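MlnE (Bacillus amyloliquefaciens subsp. plantarum, PDB 5D2E) carries, in this N-terminal piece of a macrolactin assembly-line synthase, a B-type ketoreductase that binds NADP and probably reduces the keto groups of polyketide intermediates. Local coordinates at residues 73-76 and 77-80; 310-313 and 314-317. All coordinates share one frame; numbering follows the deposited sequence.

Interaction 1 (residues 73-76 with 77-80) comes first along the chain, and interaction 2 (310-313 with 314-317) follows well after it has closed. Their centres lie 66 Å apart on opposite sides of the chain's centre, with nearest atoms about 54 Å apart, so neither touches the other. Each belongs to one of two Rossmann-like halves: interaction 1 ends helix 70-76 in the N-terminal half, away from the NADP site, whereas interaction 2 begins helix 311-321 in the ketoreductase half that holds the cofactor. One therefore shows how a helix is finished before strand 84-89, the other how a helix is started after strand 300-304.

Interaction 1: residues 73-76 and 77-80; sequences MKRQ and LEGY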
loop_
_atom_site.group_PDB
_atom_site.type_symbol
_atom_site.label_atom_id
_atom_site.label_comp_id
_atom_site.label_asym_id
_atom_site.label_seq_id
_atom_site.Cartn_x
_atom_site.Cartn_y
_atom_site.Cartn_z
ATOM N N MET A 73 -23.674 -11.933 -16.773
ATOM C CA MET A 73 -24.299 -10.944 -15.919
ATOM C C MET A 73 -25.728 -10.694 -16.409
ATOM O O MET A 73 -26.634 -10.512 -15.603
ATOM C CB MET A 73 -23.513 -9.617 -15.916
ATOM C CG MET A 73 -22.185 -9.606 -15.163
ATOM S SD MET A 73 -22.371 -10.147 -13.491
ATOM C CE MET A 73 -23.376 -8.913 -12.750
ATOM N N LYS A 74 -25.952 -10.668 -17.724
ATOM C CA LYS A 74 -27.389 -10.594 -18.207
ATOM C C LYS A 74 -28.264 -11.752 -17.658
ATOM O O LYS A 74 -29.395 -11.529 -17.116
ATOM C CB LYS A 74 -27.436 -10.637 -19.742
ATOM C CG LYS A 74 -26.782 -9.465 -20.402
ATOM C CD LYS A 74 -27.431 -8.112 -20.004
ATOM C CE LYS A 74 -28.871 -7.975 -20.532
ATOM N NZ LYS A 74 -29.447 -6.700 -20.056
ATOM N N ARG A 75 -27.685 -12.954 -17.689
ATOM C CA ARG A 75 -28.386 -14.112 -17.103
ATOM C C ARG A 75 -28.606 -13.969 -15.631
ATOM O O ARG A 75 -29.702 -14.200 -15.105
ATOM C CB ARG A 75 -27.701 -15.411 -17.429
ATOM C CG ARG A 75 -28.545 -16.598 -16.964
ATOM C CD ARG A 75 -28.068 -17.945 -17.513
ATOM N NE ARG A 75 -27.208 -17.801 -18.702
ATOM C CZ ARG A 75 -25.884 -17.939 -18.695
ATOM N NH1 ARG A 75 -25.257 -18.249 -17.563
ATOM N NH2 ARG A 75 -25.186 -17.779 -19.822
ATOM N N GLN A 76 -27.600 -13.457 -14.939
ATOM C CA GLN A 76 -27.732 -13.295 -13.505
ATOM C C GLN A 76 -28.856 -12.313 -13.121
ATOM O O GLN A 76 -29.539 -12.460 -12.097
ATOM C CB GLN A 76 -26.367 -12.809 -12.946
ATOM C CG GLN A 76 -26.350 -12.789 -11.434
ATOM C CD GLN A 76 -25.976 -14.125 -10.831
ATOM O OE1 GLN A 76 -25.988 -15.130 -11.520
ATOM N NE2 GLN A 76 -25.550 -14.121 -9.551
ATOM N N LEU A 77 -29.034 -11.295 -13.957
ATOM C CA LEU A 77 -29.967 -10.199 -13.678
ATOM C C LEU A 77 -31.320 -10.394 -14.370
ATOM O O LEU A 77 -32.152 -9.446 -14.387
ATOM C CB LEU A 77 -29.337 -8.888 -14.159
ATOM C CG LEU A 77 -28.101 -8.474 -13.387
ATOM C CD1 LEU A 77 -27.410 -7.352 -14.126
ATOM C CD2 LEU A 77 -28.490 -8.099 -11.974
ATOM N N GLU A 78 -31.546 -11.594 -14.923
ATOM C CA GLU A 78 -32.858 -11.885 -15.538
ATOM C C GLU A 78 -33.942 -11.617 -14.518
ATOM O O GLU A 78 -33.906 -12.105 -13.430
ATOM C CB GLU A 78 -32.931 -13.307 -16.069
ATOM C CG GLU A 78 -32.327 -13.392 -17.469
ATOM C CD GLU A 78 -32.216 -14.819 -18.019
ATOM O OE1 GLU A 78 -32.904 -15.694 -17.485
ATOM O OE2 GLU A 78 -31.439 -15.081 -18.973
ATOM N N GLY A 79 -34.874 -10.735 -14.838
ATOM C CA GLY A 79 -35.938 -10.406 -13.861
ATOM C C GLY A 79 -35.728 -9.114 -13.123
ATOM O O GLY A 79 -36.599 -8.675 -12.387
ATOM N N TYR A 80 -34.531 -8.512 -13.258
ATOM C CA TYR A 80 -34.183 -7.313 -12.472
ATOM C C TYR A 80 -34.554 -6.150 -13.396
ATOM O O TYR A 80 -34.129 -6.110 -14.543
ATOM C CB TYR A 80 -32.721 -7.309 -12.133
ATOM C CG TYR A 80 -32.252 -6.082 -11.429
ATOM C CD1 TYR A 80 -32.589 -5.855 -10.100
ATOM C CD2 TYR A 80 -31.457 -5.176 -12.078
ATOM C CE1 TYR A 80 -32.147 -4.754 -9.439
ATOM C CE2 TYR A 80 -30.990 -4.036 -11.439
ATOM C CZ TYR A 80 -31.351 -3.840 -10.103
ATOM O OH TYR A 80 -30.888 -2.744 -9.410
HETATM O O HOH W 1 -31.778 -13.787 -12.423
#
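Leu77 ends helix 70-76 and leans back on its last turn. Its N donates to Met73 O at 3.0 Å, the final helical bond of that spacing here, and more weakly to Lys74 O. CG of Leu77 stands beside its own backbone N (chi1 -66°), which brings it to 3.3 Å from Met73 O; CB and CD1 also lie close to that oxygen, so the isobutyl group covers a carbonyl already bonded to the amide. Glu78 N then reaches back to Arg75 O at 3.2 Å. The N-H points almost straight at the oxygen, but the donor sits above the carbonyl plane, as the chain turns out of the helix. The Glu78 side chain folds over the same turn: its CG is 3.5 Å from Lys74 O, and an extended chain carries OE2 alongside Arg75, 3.8 Å from that residue's CG. The two side chains run side by side in the same direction, yet the guanidinium and carboxylate planes are nearly perpendicular (89°) and Arg75 NE stays 5.0 Å from Glu78 OE2, so the charges lie near each other without pairing directly and any attraction is probably weak. A water lies within hydrogen-bonding distance of both Gln76 O and Glu78 O, bridging the helix end and a type II turn from Leu77 to Tyr80 that Tyr80 N closes onto Leu77 O; Gly79 takes the positive phi of its third position. Gln76, bent at chi2 (86°), sends its amide away to Ser230 and Gln223. Met73 packs on Ala226, Ile229 and Trp233 of helix 222-233 and on Phe62 of strand 60-64, while Leu77 meets Ile60 of that strand and Phe84 of strand 84-89, so the turn links helix 70-76 to the parallel strand that follows it.

Interaction 2: residues 310-313 and 314-317; sequences SRET and AQKL
Glu312 and Lys316, one helical turn apart, form a long salt bridge: OE2 and NZ are 3.4 Å apart, and the hydrogen bond within it is weak. Glu312 swings CG anti to its N (chi1 -158°) and runs extended, while the lysine bends at chi3 and chi4, which brings CE of Lys316 to 4.0 Å from CG of Glu312. The Lys316 ammonium also makes a cation-pi contact with Tyr287, so its charge probably has two partners. On the next pair, Arg311 and Gln315 cross at an angle, NE2 lying 3.6 Å from CG of Arg311; their guanidinium and amide planes are 63° apart, and a water accepting from Arg311 NH1 and Gln315 NE2 joins their ends.

Beneath these side chains, four i to i+4 backbone bonds run in succession, from Ala314 N to Ser310 O (3.1 Å) through to Leu317 N and Thr313 O. A capping box starts the helix. At the N-cap, Ser310 OG accepts from Thr313 N at 3.1 Å, and Thr313 OG1 accepts from Ser310 N at 2.9 Å, both nearly straight. OG1 can accept because chi1 of 66° sets it between the residue's own N and carbonyl carbon, turned back to the N-terminal end.

The Thr313 side chain is about 6 Å from that of NADP-binding Ser307 and about 8 Å from the bound cofactor. The Leu317 side chain touches Ala327 and Tyr329 of strand 326-329. Helix 311-321 thus connects strands 300-304 and 326-329 as a Rossmann beta-alpha-beta crossover.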
loop_
_atom_site.group_PDB
_atom_site.type_symbol
_atom_site.label_atom_id
_atom_site.label_comp_id
_atom_site.label_asym_id
_atom_site.label_seq_id
_atom_site.Cartn_x
_atom_site.Cartn_y
_atom_site.Cartn_z
ATOM N N SER A 310 25.053 18.699 -0.310
ATOM C CA SER A 310 24.962 20.038 0.182
ATOM C C SER A 310 25.820 20.111 1.458
ATOM O O SER A 310 26.406 19.134 1.905
ATOM C CB SER A 310 23.538 20.312 0.568
ATOM O OG SER A 310 23.180 19.594 1.732
ATOM N N ARG A 311 25.839 21.246 2.090
ATOM C CA ARG A 311 26.549 21.352 3.345
ATOM C C ARG A 311 25.900 20.489 4.428
ATOM O O ARG A 311 26.573 19.871 5.228
ATOM C CB ARG A 311 26.623 22.817 3.767
ATOM C CG ARG A 311 27.184 22.980 5.143
ATOM C CD ARG A 311 27.288 24.462 5.485
ATOM N NE ARG A 311 28.050 25.199 4.499
ATOM C CZ ARG A 311 29.350 25.409 4.587
ATOM N NH1 ARG A 311 30.083 24.881 5.612
ATOM N NH2 ARG A 311 29.944 26.082 3.647
ATOM N N GLU A 312 24.577 20.439 4.448
ATOM C CA GLU A 312 23.902 19.604 5.398
ATOM C C GLU A 312 24.143 18.098 5.157
ATOM O O GLU A 312 24.334 17.334 6.101
ATOM C CB GLU A 312 22.423 19.869 5.366
ATOM C CG GLU A 312 21.787 19.439 6.676
ATOM C CD GLU A 312 20.337 19.850 6.793
ATOM O OE1 GLU A 312 20.019 20.952 6.317
ATOM O OE2 GLU A 312 19.513 19.069 7.341
ATOM N N THR A 313 24.148 17.650 3.918
ATOM C CA THR A 313 24.496 16.247 3.714
ATOM C C THR A 313 25.915 15.963 4.215
ATOM O O THR A 313 26.144 14.925 4.801
ATOM C CB THR A 313 24.332 15.744 2.286
ATOM O OG1 THR A 313 25.238 16.386 1.421
ATOM C CG2 THR A 313 22.911 15.970 1.781
ATOM N N ALA A 314 26.839 16.902 4.039
ATOM C CA ALA A 314 28.231 16.706 4.526
ATOM C C ALA A 314 28.304 16.608 6.034
ATOM O O ALA A 314 29.060 15.786 6.589
ATOM C CB ALA A 314 29.150 17.834 3.996
ATOM N N GLN A 315 27.563 17.464 6.705
ATOM C CA GLN A 315 27.471 17.452 8.121
ATOM C C GLN A 315 26.946 16.090 8.622
ATOM O O GLN A 315 27.428 15.556 9.621
ATOM C CB GLN A 315 26.529 18.541 8.592
ATOM C CG GLN A 315 27.167 19.923 8.467
ATOM C CD GLN A 315 26.218 21.107 8.708
ATOM O OE1 GLN A 315 25.017 20.928 8.933
ATOM N NE2 GLN A 315 26.771 22.351 8.623
ATOM N N LYS A 316 25.965 15.535 7.909
ATOM C CA LYS A 316 25.389 14.270 8.315
ATOM C C LYS A 316 26.412 13.159 8.183
ATOM O O LYS A 316 26.538 12.310 9.061
ATOM C CB LYS A 316 24.110 13.984 7.492
ATOM C CG LYS A 316 22.883 14.730 7.991
ATOM C CD LYS A 316 21.696 14.427 7.063
ATOM C CE LYS A 316 20.767 15.603 6.884
ATOM N NZ LYS A 316 20.024 15.806 8.102
ATOM N N LEU A 317 27.126 13.138 7.070
ATOM C CA LEU A 317 28.101 12.143 6.865
ATOM C C LEU A 317 29.202 12.241 7.959
ATOM O O LEU A 317 29.651 11.203 8.536
ATOM C CB LEU A 317 28.709 12.272 5.471
ATOM C CG LEU A 317 27.755 12.129 4.294
ATOM C CD1 LEU A 317 28.551 12.265 3.011
ATOM C CD2 LEU A 317 27.063 10.747 4.384
HETATM O O HOH W 2 29.203 22.557 7.525
#